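Long-range contact in omega-class glutathione S-transferase (Bombyx mori, PDB 3WD6), which binds glutathione and, as an omega-class enzyme, probably catalyses glutathione-dependent transfer and dehydroascorbate reduction: residues I129-V143 and W185-V198. Sequence-based numbering, arbitrary orientation.
Sequences IQSLFIKILKFSDTV and WFERLRAFAHDERV
Trp185 lies against helix 127-138 with one face of its indole covered by Gln130, whose CG stands 3.6 Å from the centroid of the five-membered ring in a CH-pi contact. The extended Gln130 chain carries its amide over the six-membered ring, amide and indole planes 24° apart, to hydrogen bonds with Ser126 and Tyr40. Phe133 comes to the indole edge, where its CD1 is 3.8 Å from Trp185 CD1, and one face of the phenyl ring receives Arg188 CD. Phe192 meets Phe133 rim to rim, with planes nearly perpendicular, completing an aromatic cluster.

At the other end, Ile136 divides its branches: CG2 packs on Phe192 CE1 (3.5 Å), while CD1 reaches Val198 CG2. Its CG1 lies over one face of the Arg197 guanidinium, offset toward the rim, and Val143 CB approaches Arg197 NH1 (3.3 Å). A bend at chi3 (-73°) turns that guanidinium side-on to Asp195 in a salt bridge, Arg197 NH2 2.9 Å from Asp195 OD2 and NE hydrogen-bonded to OD1, both on syn lone pairs; OD1 also accepts the Arg197 backbone N in an Asx turn. Arg197 NH2 adds a weak but straight hydrogen bond to Ser140 OG (3.4 Å, 170°). A leucine in place of Arg197 would probably leave Asp195 without its countercharge and Ser140 without this weak bond. Apolar and aromatic packing thus joins helix 127-138 to the end of helix 177-189 and the chain beyond, near the glutathione site, while Arg197, its charge probably offset by Asp195, lies against Ile136, Ser140 and Val143.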
# COMPACT_ATOMS: atom_id res chain seq x y z
N ILE A 129 1.08 8.68 -9.64
CA ILE A 129 1.02 9.06 -8.24
C ILE A 129 2.15 8.40 -7.46
O ILE A 129 2.85 9.04 -6.68
CB ILE A 129 -0.34 8.67 -7.62
CG1 ILE A 129 -1.46 9.42 -8.34
CG2 ILE A 129 -0.34 8.92 -6.09
CD1 ILE A 129 -2.83 8.90 -8.03
N GLN A 130 2.31 7.09 -7.67
CA GLN A 130 3.38 6.34 -7.04
C GLN A 130 4.69 7.01 -7.39
O GLN A 130 5.58 7.12 -6.56
CB GLN A 130 3.37 4.90 -7.55
CG GLN A 130 2.04 4.15 -7.29
CD GLN A 130 1.97 2.81 -8.05
OE1 GLN A 130 2.98 2.09 -8.17
NE2 GLN A 130 0.79 2.48 -8.56
N SER A 131 4.79 7.48 -8.63
CA SER A 131 6.02 8.09 -9.14
C SER A 131 6.31 9.46 -8.52
O SER A 131 7.42 9.71 -8.06
CB SER A 131 5.93 8.22 -10.67
OG SER A 131 7.14 8.72 -11.18
N LEU A 132 5.32 10.34 -8.51
CA LEU A 132 5.52 11.65 -7.91
C LEU A 132 5.93 11.53 -6.45
O LEU A 132 6.83 12.26 -6.00
CB LEU A 132 4.25 12.49 -8.00
CG LEU A 132 4.45 13.89 -7.41
CD1 LEU A 132 5.52 14.64 -8.20
CD2 LEU A 132 3.15 14.67 -7.38
N PHE A 133 5.27 10.63 -5.71
CA PHE A 133 5.52 10.48 -4.27
C PHE A 133 6.97 10.05 -4.01
O PHE A 133 7.67 10.67 -3.22
CB PHE A 133 4.50 9.52 -3.63
CG PHE A 133 5.04 8.70 -2.46
CD1 PHE A 133 5.43 7.37 -2.64
CD2 PHE A 133 5.14 9.23 -1.18
CE1 PHE A 133 5.90 6.62 -1.62
CE2 PHE A 133 5.63 8.44 -0.15
CZ PHE A 133 6.01 7.13 -0.41
N ILE A 134 7.42 9.01 -4.69
CA ILE A 134 8.79 8.54 -4.53
C ILE A 134 9.85 9.57 -5.01
O ILE A 134 10.95 9.63 -4.47
CB ILE A 134 9.01 7.17 -5.20
CG1 ILE A 134 10.42 6.64 -4.91
CG2 ILE A 134 8.76 7.26 -6.71
CD1 ILE A 134 10.70 6.37 -3.44
N LYS A 135 9.51 10.38 -6.02
CA LYS A 135 10.42 11.44 -6.46
C LYS A 135 10.50 12.54 -5.43
O LYS A 135 11.59 12.99 -5.07
CB LYS A 135 9.98 12.03 -7.80
CG LYS A 135 10.64 11.41 -9.02
CD LYS A 135 10.02 11.96 -10.32
CE LYS A 135 10.45 11.15 -11.52
NZ LYS A 135 10.33 9.68 -11.24
N ILE A 136 9.35 13.00 -4.95
CA ILE A 136 9.34 14.08 -3.96
C ILE A 136 10.06 13.64 -2.71
O ILE A 136 10.77 14.41 -2.06
CB ILE A 136 7.91 14.47 -3.60
CG1 ILE A 136 7.27 15.20 -4.79
CG2 ILE A 136 7.89 15.31 -2.33
CD1 ILE A 136 5.92 15.83 -4.47
N LEU A 137 9.90 12.36 -2.39
CA LEU A 137 10.49 11.78 -1.21
C LEU A 137 12.02 11.64 -1.29
O LEU A 137 12.70 11.94 -0.31
CB LEU A 137 9.85 10.41 -0.93
CG LEU A 137 10.08 9.82 0.46
CD1 LEU A 137 9.48 10.72 1.52
CD2 LEU A 137 9.50 8.41 0.54
N LYS A 138 12.56 11.20 -2.43
CA LYS A 138 13.98 10.80 -2.52
C LYS A 138 14.83 11.53 -3.57
O LYS A 138 16.06 11.44 -3.54
CB LYS A 138 14.11 9.28 -2.77
CG LYS A 138 13.58 8.38 -1.65
CD LYS A 138 14.23 7.00 -1.71
CE LYS A 138 13.46 5.97 -0.89
NZ LYS A 138 14.06 4.60 -0.98
N PHE A 139 14.18 12.22 -4.51
CA PHE A 139 14.89 12.92 -5.59
C PHE A 139 14.21 14.25 -5.85
O PHE A 139 14.04 14.67 -7.00
CB PHE A 139 14.90 12.07 -6.87
CG PHE A 139 15.03 10.57 -6.61
CD1 PHE A 139 16.25 10.02 -6.21
CD2 PHE A 139 13.94 9.73 -6.77
CE1 PHE A 139 16.36 8.64 -5.97
CE2 PHE A 139 14.04 8.35 -6.54
CZ PHE A 139 15.26 7.81 -6.14
N SER A 140 13.84 14.93 -4.76
CA SER A 140 12.88 16.03 -4.79
C SER A 140 13.27 17.17 -5.73
O SER A 140 12.41 17.85 -6.29
CB SER A 140 12.64 16.59 -3.37
OG SER A 140 11.74 17.68 -3.40
N ASP A 141 14.57 17.37 -5.89
CA ASP A 141 15.07 18.46 -6.72
C ASP A 141 14.72 18.24 -8.19
O ASP A 141 14.49 19.20 -8.93
CB ASP A 141 16.59 18.62 -6.53
CG ASP A 141 16.96 18.89 -5.08
OD1 ASP A 141 16.10 19.38 -4.33
OD2 ASP A 141 18.12 18.60 -4.70
N THR A 142 14.65 16.97 -8.60
CA THR A 142 14.41 16.62 -10.00
C THR A 142 12.92 16.66 -10.40
O THR A 142 12.59 16.52 -11.57
CB THR A 142 15.05 15.25 -10.36
OG1 THR A 142 14.08 14.20 -10.23
CG2 THR A 142 16.24 14.97 -9.46
N VAL A 143 12.05 16.88 -9.42
CA VAL A 143 10.60 16.98 -9.68
C VAL A 143 10.26 18.17 -10.60
O VAL A 143 10.44 19.34 -10.22
CB VAL A 143 9.79 17.06 -8.36
CG1 VAL A 143 8.31 17.25 -8.63
CG2 VAL A 143 10.03 15.81 -7.52
N TRP A 185 -1.25 5.04 -1.58
CA TRP A 185 -0.75 6.32 -2.06
C TRP A 185 -1.66 7.45 -1.64
O TRP A 185 -1.17 8.52 -1.28
CB TRP A 185 -0.42 6.29 -3.55
CG TRP A 185 0.77 5.43 -3.70
CD1 TRP A 185 2.09 5.81 -3.59
CD2 TRP A 185 0.79 4.00 -3.87
NE1 TRP A 185 2.91 4.72 -3.73
CE2 TRP A 185 2.15 3.60 -3.90
CE3 TRP A 185 -0.21 3.03 -4.03
CZ2 TRP A 185 2.53 2.26 -4.08
CZ3 TRP A 185 0.17 1.70 -4.21
CH2 TRP A 185 1.53 1.33 -4.23
N PHE A 186 -2.96 7.20 -1.62
CA PHE A 186 -3.87 8.18 -1.02
C PHE A 186 -3.58 8.40 0.47
O PHE A 186 -3.69 9.55 0.96
CB PHE A 186 -5.32 7.79 -1.27
CG PHE A 186 -5.74 7.93 -2.71
CD1 PHE A 186 -5.27 9.01 -3.48
CD2 PHE A 186 -6.57 6.99 -3.30
CE1 PHE A 186 -5.64 9.14 -4.83
CE2 PHE A 186 -6.95 7.12 -4.64
CZ PHE A 186 -6.48 8.19 -5.40
N GLU A 187 -3.22 7.34 1.20
CA GLU A 187 -2.91 7.49 2.61
C GLU A 187 -1.75 8.46 2.75
O GLU A 187 -1.73 9.31 3.65
CB GLU A 187 -2.57 6.14 3.28
CG GLU A 187 -2.36 6.26 4.80
CD GLU A 187 -2.30 4.92 5.56
OE1 GLU A 187 -1.52 4.81 6.54
OE2 GLU A 187 -3.06 3.98 5.21
N ARG A 188 -0.79 8.33 1.84
CA ARG A 188 0.43 9.15 1.86
C ARG A 188 0.18 10.57 1.35
O ARG A 188 0.78 11.52 1.85
CB ARG A 188 1.56 8.45 1.07
CG ARG A 188 2.32 7.40 1.90
CD ARG A 188 2.59 6.10 1.14
NE ARG A 188 3.20 5.07 2.00
CZ ARG A 188 2.52 4.14 2.65
NH1 ARG A 188 1.20 4.08 2.55
NH2 ARG A 188 3.15 3.25 3.40
N LEU A 189 -0.72 10.71 0.38
CA LEU A 189 -1.04 12.03 -0.18
C LEU A 189 -1.40 12.99 0.97
O LEU A 189 -1.05 14.17 0.94
CB LEU A 189 -2.18 11.92 -1.22
CG LEU A 189 -2.71 13.12 -2.01
CD1 LEU A 189 -3.54 12.68 -3.22
CD2 LEU A 189 -3.53 14.09 -1.14
N ARG A 190 -2.10 12.44 1.97
CA ARG A 190 -2.51 13.20 3.14
C ARG A 190 -1.33 13.91 3.85
O ARG A 190 -1.48 15.04 4.33
CB ARG A 190 -3.29 12.30 4.11
CG ARG A 190 -4.75 12.08 3.72
CD ARG A 190 -5.34 10.77 4.28
NE ARG A 190 -5.49 10.71 5.73
CZ ARG A 190 -4.68 10.04 6.56
NH1 ARG A 190 -3.64 9.37 6.07
NH2 ARG A 190 -4.92 10.01 7.87
N ALA A 191 -0.17 13.27 3.88
CA ALA A 191 1.00 13.87 4.53
C ALA A 191 1.77 14.82 3.62
O ALA A 191 2.58 15.61 4.08
CB ALA A 191 1.93 12.81 5.07
N PHE A 192 1.51 14.75 2.32
CA PHE A 192 2.13 15.69 1.40
C PHE A 192 1.20 16.86 1.14
O PHE A 192 1.48 17.71 0.31
CB PHE A 192 2.47 15.01 0.07
CG PHE A 192 3.61 14.04 0.17
CD1 PHE A 192 4.93 14.48 -0.00
CD2 PHE A 192 3.38 12.70 0.45
CE1 PHE A 192 6.00 13.58 0.09
CE2 PHE A 192 4.45 11.80 0.55
CZ PHE A 192 5.76 12.24 0.37
N ALA A 193 0.09 16.91 1.88
CA ALA A 193 -0.94 17.90 1.62
C ALA A 193 -0.54 19.35 1.91
O ALA A 193 -1.35 20.25 1.74
CB ALA A 193 -2.25 17.54 2.33
N HIS A 194 0.70 19.60 2.35
CA HIS A 194 1.17 21.00 2.43
C HIS A 194 2.43 21.26 1.62
O HIS A 194 3.16 22.23 1.86
CB HIS A 194 1.36 21.49 3.86
CG HIS A 194 1.15 22.97 4.03
ND1 HIS A 194 0.22 23.69 3.30
CD2 HIS A 194 1.74 23.86 4.87
CE1 HIS A 194 0.25 24.96 3.67
NE2 HIS A 194 1.16 25.09 4.63
N ASP A 195 2.71 20.35 0.69
CA ASP A 195 3.59 20.63 -0.43
C ASP A 195 2.63 21.09 -1.53
O ASP A 195 1.54 20.53 -1.68
CB ASP A 195 4.37 19.37 -0.82
CG ASP A 195 5.11 19.51 -2.13
OD1 ASP A 195 4.63 20.25 -3.03
OD2 ASP A 195 6.17 18.86 -2.28
N GLU A 196 3.01 22.14 -2.25
CA GLU A 196 2.07 22.83 -3.14
C GLU A 196 1.78 22.01 -4.41
O GLU A 196 0.73 22.15 -5.05
CB GLU A 196 2.61 24.24 -3.47
CG GLU A 196 3.90 24.29 -4.33
CD GLU A 196 5.21 23.97 -3.57
OE1 GLU A 196 5.20 23.87 -2.32
OE2 GLU A 196 6.26 23.82 -4.25
N ARG A 197 2.73 21.13 -4.74
CA ARG A 197 2.67 20.30 -5.93
C ARG A 197 1.76 19.08 -5.75
O ARG A 197 1.54 18.32 -6.69
CB ARG A 197 4.08 19.83 -6.29
CG ARG A 197 5.12 20.95 -6.31
CD ARG A 197 6.55 20.40 -6.43
NE ARG A 197 7.01 19.77 -5.19
CZ ARG A 197 8.22 19.23 -5.04
NH1 ARG A 197 9.08 19.25 -6.04
NH2 ARG A 197 8.56 18.68 -3.88
N VAL A 198 1.23 18.91 -4.53
CA VAL A 198 0.42 17.75 -4.19
C VAL A 198 -0.98 18.13 -3.72
O VAL A 198 -1.94 17.44 -4.01
CB VAL A 198 1.10 16.91 -3.08
CG1 VAL A 198 0.28 15.65 -2.79
CG2 VAL A 198 2.53 16.57 -3.46